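PDB 3C26: putative acetyltransferase Ta0821 from Thermoplasma acidophilum DSM 1728, which probably transfers acyl groups other than amino-acyl groups, as a putative GNAT-family acetyltransferase. Local coordinates for residues 75-87 against 109-123. Sequence-based numbering, arbitrary orientation.
Sequences IHMEKLPDGSVML and TIQFLRGKTERLRSA. With NO3 (nitrate ion), chain C; EDO (1,2-ethanediol), chain E; NO3 (nitrate ion), chain D.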
loop_
_atom_site.group_PDB
_atom_site.type_symbol
_atom_site.label_atom_id
_atom_site.label_comp_id
_atom_site.label_asym_id
_atom_site.label_seq_id
_atom_site.Cartn_x
_atom_site.Cartn_y
_atom_site.Cartn_z
ATOM N N ILE A 75 21.305 14.969 0.705
ATOM C CA ILE A 75 21.491 13.651 1.287
ATOM C C ILE A 75 22.032 13.848 2.714
ATOM O O ILE A 75 22.925 14.675 2.928
ATOM C CB ILE A 75 22.456 12.722 0.466
ATOM C CG1 ILE A 75 22.500 11.321 1.048
ATOM C CG2 ILE A 75 23.902 13.232 0.525
ATOM C CD1 ILE A 75 21.422 10.451 0.633
ATOM N N HIS A 76 21.470 13.089 3.668
ATOM C CA HIS A 76 21.980 13.054 5.051
ATOM C C HIS A 76 22.911 11.844 5.246
ATOM O O HIS A 76 22.651 10.772 4.740
ATOM C CB HIS A 76 20.821 12.996 6.061
ATOM C CG HIS A 76 21.256 12.879 7.497
ATOM N ND1 HIS A 76 20.904 11.812 8.308
ATOM C CD2 HIS A 76 22.012 13.703 8.265
ATOM C CE1 HIS A 76 21.448 11.983 9.504
ATOM N NE2 HIS A 76 22.113 13.127 9.505
HETATM N N MSE A 77 24.009 12.046 5.972
HETATM C CA MSE A 77 24.914 10.958 6.336
HETATM C C MSE A 77 25.218 10.987 7.844
HETATM O O MSE A 77 25.445 12.029 8.447
HETATM C CB MSE A 77 26.273 11.091 5.646
HETATM C CG MSE A 77 26.260 11.339 4.207
HETATM SE SE MSE A 77 28.076 11.932 3.671
HETATM C CE MSE A 77 27.415 12.775 2.062
ATOM N N GLU A 78 25.255 9.822 8.447
ATOM C CA GLU A 78 25.567 9.767 9.848
ATOM C C GLU A 78 26.315 8.509 10.210
ATOM O O GLU A 78 25.810 7.406 10.027
ATOM C CB GLU A 78 24.298 9.903 10.703
ATOM C CG GLU A 78 24.649 9.832 12.167
ATOM C CD GLU A 78 23.558 10.284 13.080
ATOM O OE1 GLU A 78 22.781 11.158 12.688
ATOM O OE2 GLU A 78 23.493 9.746 14.206
ATOM N N LYS A 79 27.523 8.714 10.744
ATOM C CA LYS A 79 28.393 7.609 11.149
ATOM C C LYS A 79 27.806 7.006 12.412
ATOM O O LYS A 79 27.425 7.714 13.334
ATOM C CB LYS A 79 29.834 8.076 11.354
ATOM C CG LYS A 79 30.820 6.946 11.596
ATOM C CD LYS A 79 32.212 7.410 11.441
ATOM C CE LYS A 79 32.840 6.874 10.156
ATOM N NZ LYS A 79 34.267 7.398 9.962
ATOM N N LEU A 80 27.709 5.690 12.413
ATOM C CA LEU A 80 27.092 4.935 13.498
ATOM C C LEU A 80 28.182 4.336 14.376
ATOM O O LEU A 80 29.338 4.389 14.035
ATOM C CB LEU A 80 26.186 3.851 12.943
ATOM C CG LEU A 80 25.150 4.304 11.883
ATOM C CD1 LEU A 80 24.255 3.161 11.516
ATOM C CD2 LEU A 80 24.370 5.532 12.412
ATOM N N PRO A 81 27.807 3.775 15.512
ATOM C CA PRO A 81 28.814 3.277 16.442
ATOM C C PRO A 81 29.558 2.029 15.925
ATOM O O PRO A 81 30.694 1.762 16.312
ATOM C CB PRO A 81 27.999 2.955 17.705
ATOM C CG PRO A 81 26.729 3.661 17.571
ATOM C CD PRO A 81 26.454 3.768 16.082
ATOM N N ASP A 82 28.911 1.259 15.075
ATOM C CA ASP A 82 29.562 0.052 14.514
ATOM C C ASP A 82 30.540 0.434 13.379
ATOM O O ASP A 82 31.215 -0.409 12.795
ATOM C CB ASP A 82 28.528 -0.976 14.043
ATOM C CG ASP A 82 27.601 -0.425 12.995
ATOM O OD1 ASP A 82 27.796 0.715 12.568
ATOM O OD2 ASP A 82 26.651 -1.119 12.603
ATOM N N GLY A 83 30.602 1.718 13.080
ATOM C CA GLY A 83 31.545 2.235 12.106
ATOM C C GLY A 83 30.926 2.399 10.725
ATOM O O GLY A 83 31.558 2.913 9.807
ATOM N N SER A 84 29.676 1.959 10.582
ATOM C CA SER A 84 28.964 2.101 9.292
ATOM C C SER A 84 28.441 3.523 9.195
ATOM O O SER A 84 28.523 4.294 10.156
ATOM C CB SER A 84 27.792 1.143 9.159
ATOM O OG SER A 84 26.871 1.347 10.192
ATOM N N VAL A 85 27.931 3.865 8.019
ATOM C CA VAL A 85 27.321 5.183 7.789
ATOM C C VAL A 85 25.913 4.965 7.271
ATOM O O VAL A 85 25.703 4.302 6.267
ATOM C CB VAL A 85 28.154 6.076 6.792
ATOM C CG1 VAL A 85 27.426 7.378 6.463
ATOM C CG2 VAL A 85 29.548 6.322 7.353
HETATM N N MSE A 86 24.960 5.581 7.951
HETATM C CA MSE A 86 23.566 5.544 7.536
HETATM C C MSE A 86 23.316 6.724 6.657
HETATM O O MSE A 86 23.697 7.845 6.954
HETATM C CB MSE A 86 22.609 5.666 8.724
HETATM C CG MSE A 86 21.212 5.358 8.392
HETATM SE SE MSE A 86 20.880 3.479 8.199
HETATM C CE MSE A 86 18.982 3.429 7.923
ATOM N N LEU A 87 22.619 6.443 5.586
ATOM C CA LEU A 87 22.252 7.467 4.630
ATOM C C LEU A 87 20.762 7.539 4.560
ATOM O O LEU A 87 20.048 6.515 4.664
ATOM C CB LEU A 87 22.757 7.115 3.252
ATOM C CG LEU A 87 24.264 6.885 3.111
ATOM C CD1 LEU A 87 24.511 6.349 1.734
ATOM C CD2 LEU A 87 25.102 8.187 3.417
ATOM N N THR A 109 28.075 10.581 -3.113
ATOM C CA THR A 109 28.150 10.094 -1.722
ATOM C C THR A 109 29.035 8.815 -1.590
ATOM O O THR A 109 29.873 8.709 -0.683
ATOM C CB THR A 109 26.742 9.869 -1.116
ATOM O OG1 THR A 109 26.036 11.115 -1.093
ATOM C CG2 THR A 109 26.792 9.308 0.328
ATOM N N ILE A 110 28.896 7.855 -2.505
ATOM C CA ILE A 110 29.683 6.606 -2.380
ATOM C C ILE A 110 31.157 6.916 -2.484
ATOM O O ILE A 110 31.983 6.386 -1.739
ATOM C CB ILE A 110 29.253 5.530 -3.416
ATOM C CG1 ILE A 110 27.833 5.044 -3.047
ATOM C CG2 ILE A 110 30.261 4.353 -3.466
ATOM C CD1 ILE A 110 27.056 4.461 -4.189
ATOM N N GLN A 111 31.470 7.829 -3.383
ATOM C CA GLN A 111 32.854 8.232 -3.643
ATOM C C GLN A 111 33.424 8.979 -2.448
ATOM O O GLN A 111 34.521 8.698 -1.981
ATOM C CB GLN A 111 32.975 9.068 -4.918
ATOM C CG GLN A 111 34.342 9.720 -5.040
ATOM C CD GLN A 111 34.915 9.705 -6.455
ATOM O OE1 GLN A 111 34.256 9.284 -7.402
ATOM N NE2 GLN A 111 36.161 10.136 -6.594
ATOM N N PHE A 112 32.634 9.927 -1.972
ATOM C CA PHE A 112 32.951 10.732 -0.796
ATOM C C PHE A 112 33.209 9.923 0.479
ATOM O O PHE A 112 34.001 10.348 1.330
ATOM C CB PHE A 112 31.793 11.697 -0.529
ATOM C CG PHE A 112 31.993 12.598 0.666
ATOM C CD1 PHE A 112 32.897 13.625 0.613
ATOM C CD2 PHE A 112 31.198 12.467 1.802
ATOM C CE1 PHE A 112 33.067 14.489 1.689
ATOM C CE2 PHE A 112 31.380 13.298 2.875
ATOM C CZ PHE A 112 32.318 14.314 2.821
ATOM N N LEU A 113 32.591 8.748 0.603
ATOM C CA LEU A 113 32.693 7.930 1.840
ATOM C C LEU A 113 33.667 6.763 1.690
ATOM O O LEU A 113 33.980 6.080 2.640
ATOM C CB LEU A 113 31.329 7.440 2.318
ATOM C CG LEU A 113 30.379 8.525 2.826
ATOM C CD1 LEU A 113 29.080 7.890 3.221
ATOM C CD2 LEU A 113 30.992 9.283 3.973
ATOM N N ARG A 114 34.203 6.611 0.489
ATOM C CA ARG A 114 35.177 5.558 0.201
ATOM C C ARG A 114 36.387 5.788 1.099
ATOM O O ARG A 114 37.006 6.842 1.058
ATOM C CB ARG A 114 35.620 5.574 -1.287
ATOM C CG ARG A 114 36.400 4.285 -1.759
ATOM C CD ARG A 114 36.798 4.286 -3.267
ATOM N NE ARG A 114 35.792 4.986 -4.111
ATOM C CZ ARG A 114 34.698 4.407 -4.615
ATOM N NH1 ARG A 114 34.467 3.136 -4.362
ATOM N NH2 ARG A 114 33.823 5.093 -5.352
ATOM N N GLY A 115 36.690 4.802 1.934
ATOM C CA GLY A 115 37.868 4.847 2.803
ATOM C C GLY A 115 37.593 5.367 4.195
ATOM O O GLY A 115 38.447 5.296 5.088
ATOM N N LYS A 116 36.384 5.889 4.346
ATOM C CA LYS A 116 35.895 6.460 5.624
ATOM C C LYS A 116 35.078 5.449 6.431
ATOM O O LYS A 116 34.942 5.552 7.645
ATOM C CB LYS A 116 35.081 7.714 5.354
ATOM C CG LYS A 116 35.869 8.781 4.611
ATOM C CD LYS A 116 35.039 10.056 4.489
ATOM C CE LYS A 116 35.798 11.123 3.741
ATOM N NZ LYS A 116 34.915 12.233 3.296
ATOM N N THR A 117 34.609 4.427 5.724
ATOM C CA THR A 117 33.782 3.369 6.314
ATOM C C THR A 117 33.847 2.182 5.397
ATOM O O THR A 117 34.226 2.299 4.241
ATOM C CB THR A 117 32.282 3.826 6.475
ATOM O OG1 THR A 117 31.483 2.830 7.168
ATOM C CG2 THR A 117 31.670 4.119 5.146
ATOM N N GLU A 118 33.476 1.031 5.935
ATOM C CA GLU A 118 33.395 -0.209 5.162
ATOM C C GLU A 118 31.972 -0.497 4.660
ATOM O O GLU A 118 31.783 -1.270 3.726
ATOM C CB GLU A 118 33.874 -1.390 5.987
ATOM C CG GLU A 118 35.399 -1.524 6.050
ATOM C CD GLU A 118 36.030 -1.771 4.669
ATOM O OE1 GLU A 118 35.403 -2.434 3.791
ATOM O OE2 GLU A 118 37.182 -1.304 4.453
ATOM N N ARG A 119 31.000 0.162 5.296
ATOM C CA ARG A 119 29.559 -0.055 5.051
ATOM C C ARG A 119 28.676 1.179 5.062
ATOM O O ARG A 119 28.768 2.058 5.932
ATOM C CB ARG A 119 28.970 -1.042 6.098
ATOM C CG ARG A 119 29.700 -2.402 6.213
ATOM C CD ARG A 119 29.314 -3.186 7.497
ATOM N NE ARG A 119 29.926 -2.571 8.690
ATOM C CZ ARG A 119 29.707 -2.919 9.970
ATOM N NH1 ARG A 119 28.865 -3.899 10.293
ATOM N NH2 ARG A 119 30.335 -2.263 10.944
ATOM N N LEU A 120 27.762 1.172 4.105
ATOM C CA LEU A 120 26.708 2.171 3.989
ATOM C C LEU A 120 25.398 1.418 4.119
ATOM O O LEU A 120 25.255 0.299 3.626
ATOM C CB LEU A 120 26.708 2.874 2.628
ATOM C CG LEU A 120 28.007 3.483 2.115
ATOM C CD1 LEU A 120 27.829 3.999 0.663
ATOM C CD2 LEU A 120 28.552 4.572 3.074
ATOM N N ARG A 121 24.463 2.057 4.803
ATOM C CA ARG A 121 23.102 1.544 4.949
ATOM C C ARG A 121 22.089 2.621 4.632
ATOM O O ARG A 121 22.357 3.818 4.761
ATOM C CB ARG A 121 22.851 0.983 6.356
ATOM C CG ARG A 121 23.775 -0.119 6.728
ATOM C CD ARG A 121 23.411 -0.783 7.993
ATOM N NE ARG A 121 24.412 -1.797 8.317
ATOM C CZ ARG A 121 25.147 -1.827 9.426
ATOM N NH1 ARG A 121 24.926 -0.987 10.381
ATOM N NH2 ARG A 121 26.049 -2.776 9.605
ATOM N N SER A 122 20.901 2.159 4.254
ATOM C CA SER A 122 19.791 3.046 3.938
ATOM C C SER A 122 18.468 2.299 4.048
ATOM O O SER A 122 18.374 1.095 3.747
ATOM C CB SER A 122 19.954 3.639 2.520
ATOM O OG SER A 122 19.156 4.802 2.306
ATOM N N ALA A 123 17.440 3.069 4.416
ATOM C CA ALA A 123 16.125 2.543 4.540
ATOM C C ALA A 123 15.271 2.976 3.344
ATOM O O ALA A 123 15.190 4.167 2.999
ATOM C CB ALA A 123 15.486 2.962 5.890
HETATM N N NO3 C . 32.432 -0.084 9.133
HETATM O O1 NO3 C . 33.531 0.714 8.893
HETATM O O2 NO3 C . 32.297 -0.714 10.358
HETATM O O3 NO3 C . 31.456 -0.296 8.177
HETATM C C1 EDO E . 19.607 8.274 9.070
HETATM O O1 EDO E . 19.866 9.263 10.055
HETATM C C2 EDO E . 18.787 8.894 7.971
HETATM O O2 EDO E . 19.510 9.930 7.350
HETATM N N NO3 D . 17.640 6.066 -0.218
HETATM O O1 NO3 D . 18.430 7.155 0.119
HETATM O O2 NO3 D . 17.009 5.322 0.789
HETATM O O3 NO3 D . 17.440 5.745 -1.568
HETATM O O HOH W 1 17.764 5.861 5.355
#
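T109 turns CG2 to L87 CD2 (3.7 Å) and OG1 toward I75 CG2, while that hydroxyl bonds back to I105 O one helical turn earlier. The F112 ring takes selenium of selenomethionine M77 at its edge, a Met-aromatic contact with SE 4.8 Å from the ring centroid. L113 packs on the face of the sheet carrying V85 and L87, its CD1 meeting V85 CG1 tip to tip and also touching L87 CD2. After the helix, K116 O accepts from K79 NZ, and T117 OG1, held anti to its own nitrogen (chi1 -175°), donates to G83 O over 2.6 Å; T117 OG1 in turn accepts from R119 N, an ST turn. E118 N donates to one oxygen of a nitrate probably from the crystallisation liquor, and R119 sends NE and NH2 to the other two. From R119 O onward the strands run parallel: V85 N binds R119 O, R121 N binds V85 O, and L87 N binds R121 O (2.8 Å). L120 CD2 packs on V85 CB, on the helix side. On the other face R121, extended from CG to NE, lays its guanidinium over S84 CB and points NH1 at the syn lone pair of D82 OD2, a nearly straight salt bridge (2.8 Å, 174°). D82 OD1 accepts from S84 N, closing an Asx turn, and also from S84 OG, while OD2 takes C183 N. With an alanine at D82, R121 NH1 would probably lose its carboxylate mate, C183 N its acceptor, and the turn its side-chain closure. In this beta-alpha-beta unit of the GNAT fold, apolar under the helix and ionic opposite, D82 and E263, which pairs with R121 NE, probably offset the charge of buried R121, and D82 OD2 ties the 80-83 turn to strand 180-183 through C183 N.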